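Delta-aminolevulinic acid dehydratase (Toxoplasma gondii ME49, PDB 3OBK) catalyses the condensation of two molecules of 5-aminolevulinic acid into the pyrrole porphobilinogen, an early step of tetrapyrrole synthesis, and assembles as an octamer. Local coordinates at the interface of chains A and B and the interface of chains A and C. Residues are numbered along the deposited sequence; one frame, centred on the assembly and turned at random. Chains: chain A/B/C, Delta-aminolevulinic acid dehydratase.

Contact 1: the interface of chains A and B. Residues chain A 242-245; chain B 33, 37, 319.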
loop_
_atom_site.group_PDB
_atom_site.type_symbol
_atom_site.label_atom_id
_atom_site.label_comp_id
_atom_site.label_asym_id
_atom_site.label_seq_id
_atom_site.Cartn_x
_atom_site.Cartn_y
_atom_site.Cartn_z
ATOM N N ASP A 242 3.574 -12.445 25.084
ATOM C CA ASP A 242 2.238 -12.174 25.577
ATOM C C ASP A 242 1.242 -12.447 24.466
ATOM O O ASP A 242 1.338 -11.856 23.398
ATOM C CB ASP A 242 2.157 -10.689 25.955
ATOM C CG ASP A 242 0.905 -10.336 26.771
ATOM O OD1 ASP A 242 -0.037 -11.155 26.809
ATOM O OD2 ASP A 242 0.889 -9.226 27.378
ATOM N N PRO A 243 0.273 -13.325 24.704
ATOM C CA PRO A 243 -0.800 -13.521 23.750
ATOM C C PRO A 243 -1.610 -12.264 23.411
ATOM O O PRO A 243 -2.362 -12.291 22.474
ATOM C CB PRO A 243 -1.715 -14.515 24.449
ATOM C CG PRO A 243 -0.915 -15.173 25.470
ATOM C CD PRO A 243 0.118 -14.183 25.887
ATOM N N SER A 244 -1.477 -11.185 24.166
ATOM C CA SER A 244 -2.217 -9.986 23.885
ATOM C C SER A 244 -1.688 -9.195 22.691
ATOM O O SER A 244 -2.314 -8.215 22.273
ATOM C CB SER A 244 -2.172 -9.066 25.092
ATOM O OG SER A 244 -2.472 -9.719 26.294
ATOM N N ASN A 245 -0.544 -9.613 22.137
ATOM C CA ASN A 245 0.213 -8.775 21.207
ATOM C C ASN A 245 0.362 -9.359 19.810
ATOM O O ASN A 245 0.691 -10.528 19.661
ATOM C CB ASN A 245 1.588 -8.526 21.816
ATOM C CG ASN A 245 1.502 -7.767 23.135
ATOM O OD1 ASN A 245 0.437 -7.256 23.495
ATOM N ND2 ASN A 245 2.619 -7.686 23.857
ATOM N N ARG B 33 5.027 -5.638 30.925
ATOM C CA ARG B 33 4.070 -6.310 30.017
ATOM C C ARG B 33 2.742 -5.505 29.943
ATOM O O ARG B 33 2.208 -5.251 28.872
ATOM C CB ARG B 33 3.902 -7.767 30.400
ATOM C CG ARG B 33 5.210 -8.597 30.136
ATOM C CD ARG B 33 5.017 -10.126 30.222
ATOM N NE ARG B 33 4.536 -10.536 31.536
ATOM C CZ ARG B 33 5.285 -10.895 32.580
ATOM N NH1 ARG B 33 4.700 -11.242 33.712
ATOM N NH2 ARG B 33 6.610 -10.919 32.517
ATOM N N GLN B 37 0.955 -3.922 26.739
ATOM C CA GLN B 37 -0.106 -4.853 26.334
ATOM C C GLN B 37 -0.999 -4.196 25.284
ATOM O O GLN B 37 -1.591 -3.163 25.559
ATOM C CB GLN B 37 -0.951 -5.226 27.555
ATOM C CG GLN B 37 -1.972 -6.312 27.370
ATOM C CD GLN B 37 -2.650 -6.683 28.698
ATOM O OE1 GLN B 37 -2.242 -6.233 29.758
ATOM N NE2 GLN B 37 -3.670 -7.525 28.636
ATOM N N LYS B 319 -8.576 -13.720 24.669
ATOM C CA LYS B 319 -7.571 -12.700 24.324
ATOM C C LYS B 319 -7.203 -12.875 22.838
ATOM O O LYS B 319 -7.153 -11.904 22.083
ATOM C CB LYS B 319 -6.355 -12.790 25.251
ATOM C CG LYS B 319 -5.261 -11.747 25.090
ATOM C CD LYS B 319 -5.689 -10.296 25.398
ATOM C CE LYS B 319 -5.975 -9.999 26.879
ATOM N NZ LYS B 319 -4.759 -10.149 27.724
HETATM O O HOH W 1 2.556 -7.293 26.804
#

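Contact 2: the interface of chains A and C. Residues chain A 28-29, 31-32, 35; chain C 88, 130, 178, 206, 263.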
loop_
_atom_site.group_PDB
_atom_site.type_symbol
_atom_site.label_atom_id
_atom_site.label_comp_id
_atom_site.label_asym_id
_atom_site.label_seq_id
_atom_site.Cartn_x
_atom_site.Cartn_y
_atom_site.Cartn_z
ATOM N N LYS A 28 -22.123 -24.102 -6.078
ATOM C CA LYS A 28 -23.145 -24.975 -6.717
ATOM C C LYS A 28 -23.031 -26.483 -6.509
ATOM O O LYS A 28 -24.018 -27.158 -6.292
ATOM C CB LYS A 28 -23.133 -24.713 -8.244
ATOM C CG LYS A 28 -24.285 -23.910 -8.754
ATOM C CD LYS A 28 -23.978 -23.004 -9.979
ATOM C CE LYS A 28 -23.321 -23.675 -11.164
ATOM N NZ LYS A 28 -23.948 -23.122 -12.404
ATOM N N ASN A 29 -21.821 -26.992 -6.645
ATOM C CA ASN A 29 -21.554 -28.416 -6.561
ATOM C C ASN A 29 -20.063 -28.632 -6.333
ATOM O O ASN A 29 -19.292 -27.689 -6.347
ATOM C CB ASN A 29 -22.040 -29.156 -7.819
ATOM C CG ASN A 29 -21.439 -28.598 -9.095
ATOM O OD1 ASN A 29 -20.218 -28.456 -9.217
ATOM N ND2 ASN A 29 -22.288 -28.246 -10.035
ATOM N N ALA A 31 -17.818 -30.061 -8.195
ATOM C CA ALA A 31 -16.982 -29.741 -9.354
ATOM C C ALA A 31 -16.582 -28.247 -9.434
ATOM O O ALA A 31 -15.445 -27.953 -9.733
ATOM C CB ALA A 31 -17.667 -30.199 -10.654
ATOM N N VAL A 32 -17.509 -27.331 -9.154
ATOM C CA VAL A 32 -17.223 -25.907 -9.191
ATOM C C VAL A 32 -16.446 -25.521 -7.961
ATOM O O VAL A 32 -15.532 -24.679 -8.023
ATOM C CB VAL A 32 -18.518 -25.026 -9.271
ATOM C CG1 VAL A 32 -18.166 -23.559 -9.307
ATOM C CG2 VAL A 32 -19.276 -25.336 -10.518
ATOM N N LEU A 35 -12.929 -26.363 -8.801
ATOM C CA LEU A 35 -12.326 -25.453 -9.775
ATOM C C LEU A 35 -11.776 -24.240 -9.091
ATOM O O LEU A 35 -10.744 -23.736 -9.514
ATOM C CB LEU A 35 -13.323 -24.955 -10.813
ATOM C CG LEU A 35 -13.513 -25.633 -12.157
ATOM C CD1 LEU A 35 -14.085 -24.563 -13.062
ATOM C CD2 LEU A 35 -12.240 -26.220 -12.737
ATOM N N LYS C 88 -13.196 -32.698 -14.462
ATOM C CA LYS C 88 -14.622 -32.465 -14.206
ATOM C C LYS C 88 -15.283 -31.380 -15.009
ATOM O O LYS C 88 -16.502 -31.349 -15.064
ATOM C CB LYS C 88 -14.882 -32.245 -12.714
ATOM C CG LYS C 88 -14.885 -33.598 -12.000
ATOM C CD LYS C 88 -15.245 -33.473 -10.554
ATOM C CE LYS C 88 -14.852 -34.708 -9.764
ATOM N NZ LYS C 88 -14.984 -34.330 -8.360
ATOM N N LEU C 130 -19.540 -30.928 -15.376
ATOM C CA LEU C 130 -19.598 -29.467 -15.453
ATOM C C LEU C 130 -19.352 -29.048 -16.885
ATOM O O LEU C 130 -18.285 -29.339 -17.428
ATOM C CB LEU C 130 -18.529 -28.873 -14.566
ATOM C CG LEU C 130 -18.747 -27.460 -14.069
ATOM C CD1 LEU C 130 -20.033 -27.352 -13.269
ATOM C CD2 LEU C 130 -17.549 -27.090 -13.203
ATOM N N ASP C 178 -23.818 -25.358 -17.547
ATOM C CA ASP C 178 -23.567 -24.891 -16.197
ATOM C C ASP C 178 -22.993 -23.460 -16.120
ATOM O O ASP C 178 -23.390 -22.657 -15.261
ATOM C CB ASP C 178 -22.650 -25.879 -15.520
ATOM C CG ASP C 178 -23.311 -27.210 -15.354
ATOM O OD1 ASP C 178 -24.244 -27.288 -14.528
ATOM O OD2 ASP C 178 -22.935 -28.160 -16.067
ATOM N N SER C 206 -23.904 -19.875 -14.473
ATOM C CA SER C 206 -22.736 -19.020 -14.180
ATOM C C SER C 206 -22.227 -18.319 -15.419
ATOM O O SER C 206 -22.515 -18.748 -16.537
ATOM C CB SER C 206 -21.608 -19.838 -13.575
ATOM O OG SER C 206 -22.070 -20.507 -12.427
ATOM N N MET C 263 -16.393 -15.753 -12.664
ATOM C CA MET C 263 -14.946 -15.941 -12.794
ATOM C C MET C 263 -14.442 -15.061 -13.935
ATOM O O MET C 263 -15.200 -14.656 -14.807
ATOM C CB MET C 263 -14.588 -17.406 -13.114
ATOM C CG MET C 263 -15.236 -18.415 -12.194
ATOM S SD MET C 263 -14.891 -20.153 -12.514
ATOM C CE MET C 263 -15.818 -20.869 -11.165
#

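Contact 3: the interface of chains A and C. Residues chain A 194-195, 198, 203, 259-260, 262; chain C 19-21, 25.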
loop_
_atom_site.group_PDB
_atom_site.type_symbol
_atom_site.label_atom_id
_atom_site.label_comp_id
_atom_site.label_asym_id
_atom_site.label_seq_id
_atom_site.Cartn_x
_atom_site.Cartn_y
_atom_site.Cartn_z
ATOM N N ARG A 194 23.488 -19.637 13.840
ATOM C CA ARG A 194 23.855 -19.678 12.435
ATOM C C ARG A 194 25.382 -19.622 12.240
ATOM O O ARG A 194 25.922 -20.367 11.437
ATOM C CB ARG A 194 23.180 -18.531 11.683
ATOM C CG ARG A 194 23.428 -18.532 10.170
ATOM C CD ARG A 194 22.731 -19.687 9.452
ATOM N NE ARG A 194 23.551 -20.890 9.392
ATOM C CZ ARG A 194 23.079 -22.113 9.192
ATOM N NH1 ARG A 194 23.913 -23.137 9.173
ATOM N NH2 ARG A 194 21.773 -22.328 9.018
ATOM N N GLU A 195 26.057 -18.748 12.987
ATOM C CA GLU A 195 27.469 -18.481 12.779
ATOM C C GLU A 195 28.284 -19.616 13.323
ATOM O O GLU A 195 29.272 -19.994 12.707
ATOM C CB GLU A 195 27.895 -17.186 13.465
ATOM C CG GLU A 195 29.216 -16.639 12.971
ATOM C CD GLU A 195 29.653 -15.333 13.673
ATOM O OE1 GLU A 195 29.058 -14.272 13.372
ATOM O OE2 GLU A 195 30.620 -15.378 14.480
ATOM N N ASP A 198 28.107 -22.420 10.957
ATOM C CA ASP A 198 28.864 -22.173 9.749
ATOM C C ASP A 198 30.355 -22.279 10.005
ATOM O O ASP A 198 31.096 -22.798 9.189
ATOM C CB ASP A 198 28.508 -20.803 9.196
ATOM C CG ASP A 198 27.078 -20.725 8.711
ATOM O OD1 ASP A 198 26.310 -21.717 8.807
ATOM O OD2 ASP A 198 26.721 -19.659 8.206
ATOM N N THR A 203 27.113 -25.489 7.284
ATOM C CA THR A 203 26.377 -24.446 6.559
ATOM C C THR A 203 25.105 -24.961 5.877
ATOM O O THR A 203 24.228 -24.177 5.515
ATOM C CB THR A 203 27.260 -23.773 5.505
ATOM O OG1 THR A 203 27.729 -24.738 4.560
ATOM C CG2 THR A 203 28.460 -23.055 6.166
ATOM N N GLU A 259 18.572 -12.272 10.613
ATOM C CA GLU A 259 19.583 -13.145 11.238
ATOM C C GLU A 259 19.884 -14.435 10.464
ATOM O O GLU A 259 20.720 -15.221 10.889
ATOM C CB GLU A 259 19.164 -13.482 12.680
ATOM C CG GLU A 259 19.273 -12.282 13.611
ATOM C CD GLU A 259 18.850 -12.566 15.063
ATOM O OE1 GLU A 259 18.974 -13.723 15.568
ATOM O OE2 GLU A 259 18.413 -11.571 15.723
ATOM N N GLY A 260 19.175 -14.691 9.366
ATOM C CA GLY A 260 19.482 -15.839 8.487
ATOM C C GLY A 260 18.640 -17.122 8.556
ATOM O O GLY A 260 18.979 -18.139 7.929
ATOM N N ASP A 262 15.889 -19.922 7.842
ATOM C CA ASP A 262 15.385 -20.545 6.640
ATOM C C ASP A 262 13.845 -20.648 6.643
ATOM O O ASP A 262 13.224 -20.693 5.573
ATOM C CB ASP A 262 15.967 -21.968 6.544
ATOM C CG ASP A 262 17.472 -21.981 6.440
ATOM O OD1 ASP A 262 17.984 -21.519 5.389
ATOM O OD2 ASP A 262 18.151 -22.478 7.374
ATOM N N ILE C 19 28.154 -15.802 4.406
ATOM C CA ILE C 19 26.830 -15.234 4.211
ATOM C C ILE C 19 25.873 -15.892 5.211
ATOM O O ILE C 19 26.012 -17.078 5.504
ATOM C CB ILE C 19 26.338 -15.355 2.742
ATOM C CG1 ILE C 19 26.160 -16.800 2.312
ATOM C CG2 ILE C 19 27.303 -14.692 1.778
ATOM C CD1 ILE C 19 25.209 -16.905 1.110
ATOM N N GLN C 20 24.933 -15.120 5.766
ATOM C CA GLN C 20 24.009 -15.675 6.779
ATOM C C GLN C 20 22.868 -16.409 6.100
ATOM O O GLN C 20 22.602 -17.565 6.429
ATOM C CB GLN C 20 23.494 -14.623 7.780
ATOM C CG GLN C 20 24.612 -14.092 8.711
ATOM C CD GLN C 20 24.321 -14.279 10.200
ATOM O OE1 GLN C 20 24.994 -15.081 10.895
ATOM N NE2 GLN C 20 23.331 -13.538 10.705
ATOM N N ALA C 21 22.226 -15.754 5.136
ATOM C CA ALA C 21 21.113 -16.370 4.396
ATOM C C ALA C 21 21.641 -17.228 3.235
ATOM O O ALA C 21 22.451 -16.787 2.423
ATOM C CB ALA C 21 20.149 -15.317 3.899
ATOM N N ARG C 25 19.427 -23.752 1.081
ATOM C CA ARG C 25 19.060 -24.699 2.132
ATOM C C ARG C 25 17.629 -25.191 1.928
ATOM O O ARG C 25 17.318 -26.395 2.148
ATOM C CB ARG C 25 19.231 -24.108 3.523
ATOM C CG ARG C 25 20.671 -24.080 3.968
ATOM C CD ARG C 25 20.848 -23.686 5.416
ATOM N NE ARG C 25 20.726 -22.233 5.620
ATOM C CZ ARG C 25 21.719 -21.401 5.967
ATOM N NH1 ARG C 25 21.450 -20.113 6.126
ATOM N NH2 ARG C 25 22.976 -21.817 6.131
HETATM O O HOH W 2 27.026 -17.267 9.624
HETATM O O HOH W 3 28.323 -18.865 6.095
#

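Contact 1: the interface of chains A and B
B:Lys319, on helix 310-324, delivers its ammonium to the A:Ser244 hydroxyl, NZ donating to OG at 2.7 Å. The chain is bent at each of its last three torsions and curls around the serine, whose OG lies against CD and CE as well as NZ. The hydroxyl passes the bond on, A:Ser244 OG donating to the A:Asp242 carboxylate oxygen OD1 at 2.9 Å. The A:Ser244 backbone N also reaches A:Asp242 OD1, at 3.0 Å, and both donors come from one face, well above the carboxylate plane. This double grip should hold the carboxylate's rotation. A:Asp242 OD1 lies 4.9 Å from B:Lys319 NZ, and these opposite charges may polarise the hydroxyl between them. Packing is modest: B:Gln37, CG anti to its backbone N (chi1 -172°) and extended beyond, lays CG against A:Ser244 CB at 3.6 Å. A:Asp242 crosses this glutamine at about a right angle. A water bridges the other end, 2.6 Å from A:Asp242 OD2 and 2.9 Å from the carbonyl O of B:Arg33; the A:Asn245 amide ND2 also meets it. The patch thus ties a loop of one subunit to two segments of its neighbour, helping to join subunits in the octamer.

Contact 2: the interface of chains A and C
With CG anti to the backbone N (chi1 -156°), C:Leu130 presents both methyls to A:Val32, whose CG1 is anti to its own N (chi1 -180°) while CG2 faces the leucine. The two side chains cross at about a right angle, and A:Val32 CG2 nests into the leucine fork, 3.5 Å from C:Leu130 CD1 and 3.6 Å from C:Leu130 CD2. The other valine branch, A:Val32 CG1, meets the terminal methyl CE of C:Met263 at 4.0 Å. A:Ala31 CB flanks the leucine, touching CD2 and, on another side, the aliphatic stem of C:Lys88. C:Leu130 carries more buried surface than the other residues of the patch. A:Asn29 sets the helix start: its amide OD1 accepts from the A:Val32 backbone N at 2.9 Å, nearly along the C=O axis, an N-cap that steadies the turn carrying A:Ala31 and A:Val32. Polar anchoring comes from A:Lys28, whose ammonium NZ donates to the C:Asp178 carbonyl O at 2.9 Å, tilted 32° from the carbonyl plane, and more distantly to C:Ser206 OG at 3.2 Å. The C:Asp178 carboxylate may add electrostatic attraction. Together these contacts seat helix 30-36 of one subunit against the strand starts of its partner's barrel, helping to hold the two subunits together.

Contact 3: the interface of chains A and C
C:Arg25 and A:Arg194 meet tip to tip, their guanidinium planes stacked and only 5° apart, CZ to CZ at 3.6 Å. The carboxylates of A:Asp198 and A:Asp262 flank the pair and probably offset its repulsion. C:Arg25 spends its edge on three acceptors: NE donates to A:Asp262 OD1 at 2.8 Å, in the guanidinium plane and on the syn lone pair, in a nearly straight salt bridge (165° at H). C:Arg25 NH2 reaches the A:Thr203 carbonyl O at 2.7 Å, while NH1 folds back to the C:Gln20 carbonyl O at 2.8 Å. These in-plane bonds should fix the group's rotation and keep one face for the other arginine. A:Arg194, bent at chi2 and chi3 toward C:Arg25, is positioned by A:Asp198 on the same helix, where NE and NH1 both grip OD1 side-on.

Around C:Gln20 the fit is broad but loosely bonded. Its side chain slides past A:Arg194 in the opposite direction, amide roughly perpendicular to the guanidinium, and its NE2 lies near the A:Glu259 carbonyl without an N-H aimed at it. Water mediates the rest: A:Asp198 OD2 holds two molecules, each at 2.8 Å, one leading to the C:Ile19 carbonyl O at 3.0 Å, the other to C:Gln20 OE1 at 3.2 Å.

The site lies where the N-terminal arm of chain C, with its 3-10 helix 23-27, crosses helix 189-199 and the loops leading into strands 206-211 and 263-267 of the chain A barrel.

Contacts 2 and 3, about 46 Å apart between their C-alpha centres, belong to one two-fold interface and are reciprocal: in contact 2 the arm of chain A lies on the barrel of chain C, in contact 3 the arm of chain C on chain A. Neighbouring barrel segments serve both, since A:Asp262 and C:Met263 are adjacent in sequence. Contact 1, about 44 Å from contact 2 and 31 Å from contact 3, uses another partner, yet helix 30-36 recurs there through B:Arg33. The same arm helix thus serves both interfaces, which probably couples the arm-embraced pair to octamer assembly.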